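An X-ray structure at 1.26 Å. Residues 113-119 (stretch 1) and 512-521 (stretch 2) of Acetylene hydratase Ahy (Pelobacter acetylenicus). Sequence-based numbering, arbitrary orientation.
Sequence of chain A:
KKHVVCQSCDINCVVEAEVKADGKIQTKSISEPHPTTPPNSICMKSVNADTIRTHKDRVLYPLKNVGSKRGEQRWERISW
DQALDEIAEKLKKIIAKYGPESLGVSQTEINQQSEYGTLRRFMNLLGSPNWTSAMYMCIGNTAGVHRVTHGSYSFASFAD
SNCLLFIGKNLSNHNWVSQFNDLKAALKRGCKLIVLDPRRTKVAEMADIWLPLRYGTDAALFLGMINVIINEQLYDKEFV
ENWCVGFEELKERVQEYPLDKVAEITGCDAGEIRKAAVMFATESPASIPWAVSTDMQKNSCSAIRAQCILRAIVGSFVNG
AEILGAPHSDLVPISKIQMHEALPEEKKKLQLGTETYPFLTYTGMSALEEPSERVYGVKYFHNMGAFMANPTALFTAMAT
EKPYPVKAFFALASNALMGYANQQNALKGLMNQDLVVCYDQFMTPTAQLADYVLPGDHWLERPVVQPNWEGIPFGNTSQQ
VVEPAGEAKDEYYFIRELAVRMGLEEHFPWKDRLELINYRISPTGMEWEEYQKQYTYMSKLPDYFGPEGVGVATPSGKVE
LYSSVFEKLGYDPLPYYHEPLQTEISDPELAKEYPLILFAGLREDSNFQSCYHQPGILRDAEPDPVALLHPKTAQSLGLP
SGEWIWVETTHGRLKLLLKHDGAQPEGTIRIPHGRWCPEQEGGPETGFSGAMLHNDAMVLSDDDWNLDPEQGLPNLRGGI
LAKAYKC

Stretch 1 (113-119) QSEYGTL
Stretch 2 (512-521) DRLELINYRI

A tight turn sets one tyrosine, Y116, against one side of a helix, and a single arginine-to-serine hydrogen bond pins one end of this otherwise largely apolar contact between segments almost 400 residues apart.

Stretch 2 is the regular partner. D512 is its N-cap (phi/psi -157/176, chi1 p), and its OD1 accepts from E515 N at 3.0 Å, satisfying an amide that has no preceding helical carbonyl to bond. Helix 513-520 follows with phi near -60° and psi near -40°, its i to i+4 bonds running from L516 N to D512 O (3.1 Å) through to I521 N to I517 O (3.1 Å); I521, at -92/6, leaves the helical region. The helical repeat brings R513, L516, I517 and R520 to the other stretch. CA-to-CB points toward it in R513, L516 and R520, and sideways in I517.

Stretch 1 is irregular until a helix begins at T118. Q113 takes 51/52, S114 -140/-7 and E115 -110/-20; E115 to T118 then form a type I' turn, with Y116 at 61/27 and G117 at 103/-9. T118 N meets E115 O at 2.9 Å, and T118 OG1 (chi1 p) donates to the same E115 O at 2.8 Å. At the backbone angles of G117 a CB would jam against the carbonyl O of Y116, so the turn itself calls for glycine, independently of the other stretch. G117 is also the N-cap. The CA-to-CB bond of E115 points away from the helix of stretch 2, and the side chain, with chi1 and chi2 both p, folds back to serve the new helix: its OE1 accepts from L119 N at 2.9 Å and, weakly, from G117 N at 2.8 Å.

In register, the CA of S114 lies 7.1 Å from the CA of R513, and the CA of Y116 lies 7.3 Å from that of R520. Stretch 1 thus advances in the same sense as the helix, its two-residue step matched by seven helical residues.

Y116 points its CA-to-CB bond toward the helix with chi1 m and chi2 -82°, and has the largest area covered of any residue here. CG of R513 sits at the ring edge, 4.3 Å from Y116 CE2. L516 CD2 approaches obliquely, 3.8 Å from Y116 CD2, as does I517 CG1, 3.6 Å from Y116 CZ; R520 CG lies 4.0 Å from Y116 CD1. The arginines therefore offer aliphatic carbons to the ring, while Y116 OH finds its hydrogen bond elsewhere in the structure.

L516 (chi1 t, chi2 p) is the helix's main apolar contribution. Its CD2 methyl reaches beyond the ring to T118 CG2 at 3.7 Å and E115 O at 3.4 Å, filling space beside the turn.

R513 extends t, t, p along its first three chi angles, so that NH1 donates to S114 OG (chi1 m) at 3.0 Å, with an N-H...O angle of 145° and the hydroxyl near the guanidinium plane. S114 O, 4.3 Å from L516 CD2, is buried by the contact and has no partner in the model.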

# COMPACT_ATOMS: atom_id res chain seq x y z
N GLN A 113 9.82 -1.09 9.92
CA GLN A 113 9.41 -2.03 10.98
C GLN A 113 10.27 -1.81 12.22
O GLN A 113 10.82 -2.77 12.80
CB GLN A 113 9.46 -3.47 10.46
CG GLN A 113 8.51 -3.59 9.32
CD GLN A 113 8.06 -5.01 9.02
OE1 GLN A 113 7.72 -5.80 9.92
NE2 GLN A 113 8.01 -5.33 7.74
N SER A 114 10.32 -0.53 12.65
CA SER A 114 11.23 -0.13 13.70
C SER A 114 10.67 0.87 14.70
O SER A 114 11.35 1.12 15.69
CB SER A 114 12.51 0.47 13.10
OG SER A 114 13.26 -0.56 12.47
N GLU A 115 9.46 1.42 14.50
CA GLU A 115 9.03 2.48 15.43
C GLU A 115 7.89 2.08 16.36
O GLU A 115 7.72 2.73 17.39
CB GLU A 115 8.78 3.82 14.72
CG GLU A 115 7.83 3.83 13.51
CD GLU A 115 6.34 3.85 13.81
OE1 GLU A 115 5.89 4.19 14.94
OE2 GLU A 115 5.56 3.56 12.86
N TYR A 116 7.11 1.04 16.04
CA TYR A 116 6.22 0.41 17.01
C TYR A 116 5.16 1.37 17.56
O TYR A 116 4.63 1.15 18.65
CB TYR A 116 6.99 -0.26 18.14
CG TYR A 116 7.93 -1.33 17.65
CD1 TYR A 116 7.46 -2.61 17.37
CD2 TYR A 116 9.27 -1.05 17.38
CE1 TYR A 116 8.30 -3.60 16.89
CE2 TYR A 116 10.14 -2.03 16.87
CZ TYR A 116 9.63 -3.31 16.62
OH TYR A 116 10.43 -4.30 16.12
N GLY A 117 4.80 2.39 16.79
CA GLY A 117 3.79 3.38 17.21
C GLY A 117 4.37 4.70 17.66
O GLY A 117 3.61 5.68 17.88
N THR A 118 5.70 4.77 17.81
CA THR A 118 6.28 5.99 18.32
C THR A 118 6.29 7.15 17.33
O THR A 118 6.41 8.30 17.75
CB THR A 118 7.71 5.77 18.88
OG1 THR A 118 8.59 5.31 17.85
CG2 THR A 118 7.68 4.77 20.03
N LEU A 119 6.12 6.87 16.03
CA LEU A 119 6.04 7.95 15.08
C LEU A 119 4.76 8.76 15.25
O LEU A 119 4.82 9.96 15.39
CB LEU A 119 6.24 7.42 13.64
CG LEU A 119 6.25 8.45 12.51
CD1 LEU A 119 4.86 8.94 12.03
CD2 LEU A 119 7.20 9.64 12.78
N ASP A 512 16.29 3.05 23.58
CA ASP A 512 16.68 2.63 22.24
C ASP A 512 15.63 1.66 21.72
O ASP A 512 14.67 1.30 22.41
CB ASP A 512 18.08 2.01 22.21
CG ASP A 512 18.28 0.88 23.22
OD1 ASP A 512 17.32 0.17 23.55
OD2 ASP A 512 19.43 0.72 23.69
N ARG A 513 15.80 1.27 20.46
CA ARG A 513 14.85 0.40 19.82
C ARG A 513 14.72 -0.93 20.57
O ARG A 513 13.64 -1.48 20.63
CB ARG A 513 15.17 0.20 18.34
CG ARG A 513 14.10 -0.65 17.64
CD ARG A 513 14.38 -0.90 16.18
NE ARG A 513 15.74 -1.42 16.05
CZ ARG A 513 16.46 -1.45 14.93
NH1 ARG A 513 15.91 -1.10 13.77
NH2 ARG A 513 17.75 -1.83 14.97
N LEU A 514 15.79 -1.43 21.15
CA LEU A 514 15.68 -2.70 21.85
C LEU A 514 14.76 -2.58 23.06
O LEU A 514 13.94 -3.46 23.33
CB LEU A 514 17.06 -3.23 22.25
CG LEU A 514 17.08 -4.54 23.04
CD1 LEU A 514 16.38 -5.67 22.29
CD2 LEU A 514 18.53 -4.89 23.37
N GLU A 515 14.87 -1.48 23.79
CA GLU A 515 13.95 -1.31 24.91
C GLU A 515 12.50 -1.20 24.45
O GLU A 515 11.57 -1.69 25.11
CB GLU A 515 14.33 -0.08 25.75
CG GLU A 515 15.58 -0.27 26.59
CD GLU A 515 15.81 0.83 27.62
OE1 GLU A 515 14.95 1.71 27.84
OE2 GLU A 515 16.91 0.79 28.21
N LEU A 516 12.29 -0.54 23.33
CA LEU A 516 10.96 -0.40 22.75
C LEU A 516 10.42 -1.76 22.26
O LEU A 516 9.24 -2.07 22.52
CB LEU A 516 11.03 0.62 21.62
CG LEU A 516 9.74 0.82 20.80
CD1 LEU A 516 8.56 1.25 21.71
CD2 LEU A 516 9.99 1.88 19.75
N ILE A 517 11.27 -2.56 21.62
CA ILE A 517 10.92 -3.95 21.30
C ILE A 517 10.49 -4.71 22.57
O ILE A 517 9.45 -5.36 22.60
CB ILE A 517 12.07 -4.67 20.54
CG1 ILE A 517 12.17 -4.16 19.09
CG2 ILE A 517 11.86 -6.18 20.60
CD1 ILE A 517 13.49 -4.56 18.37
N ASN A 518 11.28 -4.60 23.62
CA ASN A 518 10.95 -5.34 24.84
C ASN A 518 9.65 -4.85 25.43
O ASN A 518 8.93 -5.64 26.04
CB ASN A 518 12.11 -5.24 25.84
CG ASN A 518 13.23 -6.17 25.49
OD1 ASN A 518 13.01 -7.21 24.89
ND2 ASN A 518 14.45 -5.80 25.86
N TYR A 519 9.34 -3.57 25.24
CA TYR A 519 8.03 -3.06 25.67
C TYR A 519 6.88 -3.64 24.83
O TYR A 519 5.87 -4.10 25.37
CB TYR A 519 8.00 -1.52 25.64
CG TYR A 519 6.65 -0.96 26.07
CD1 TYR A 519 6.17 -1.13 27.37
CD2 TYR A 519 5.84 -0.28 25.16
CE1 TYR A 519 4.91 -0.65 27.73
CE2 TYR A 519 4.59 0.23 25.52
CZ TYR A 519 4.15 0.04 26.80
OH TYR A 519 2.90 0.53 27.15
N ARG A 520 7.05 -3.66 23.51
CA ARG A 520 6.05 -4.25 22.63
C ARG A 520 5.70 -5.69 23.07
O ARG A 520 4.53 -6.06 23.09
CB ARG A 520 6.56 -4.18 21.19
CG ARG A 520 5.74 -4.87 20.12
CD ARG A 520 4.47 -4.08 19.75
NE ARG A 520 3.94 -4.62 18.48
CZ ARG A 520 2.66 -4.84 18.17
NH1 ARG A 520 1.65 -4.64 19.03
NH2 ARG A 520 2.39 -5.36 16.99
N ILE A 521 6.72 -6.49 23.41
CA ILE A 521 6.49 -7.87 23.82
C ILE A 521 6.32 -8.08 25.32
O ILE A 521 6.20 -9.22 25.77
CB ILE A 521 7.59 -8.82 23.26
CG1 ILE A 521 8.94 -8.52 23.92
CG2 ILE A 521 7.62 -8.72 21.75
CD1 ILE A 521 10.10 -9.43 23.48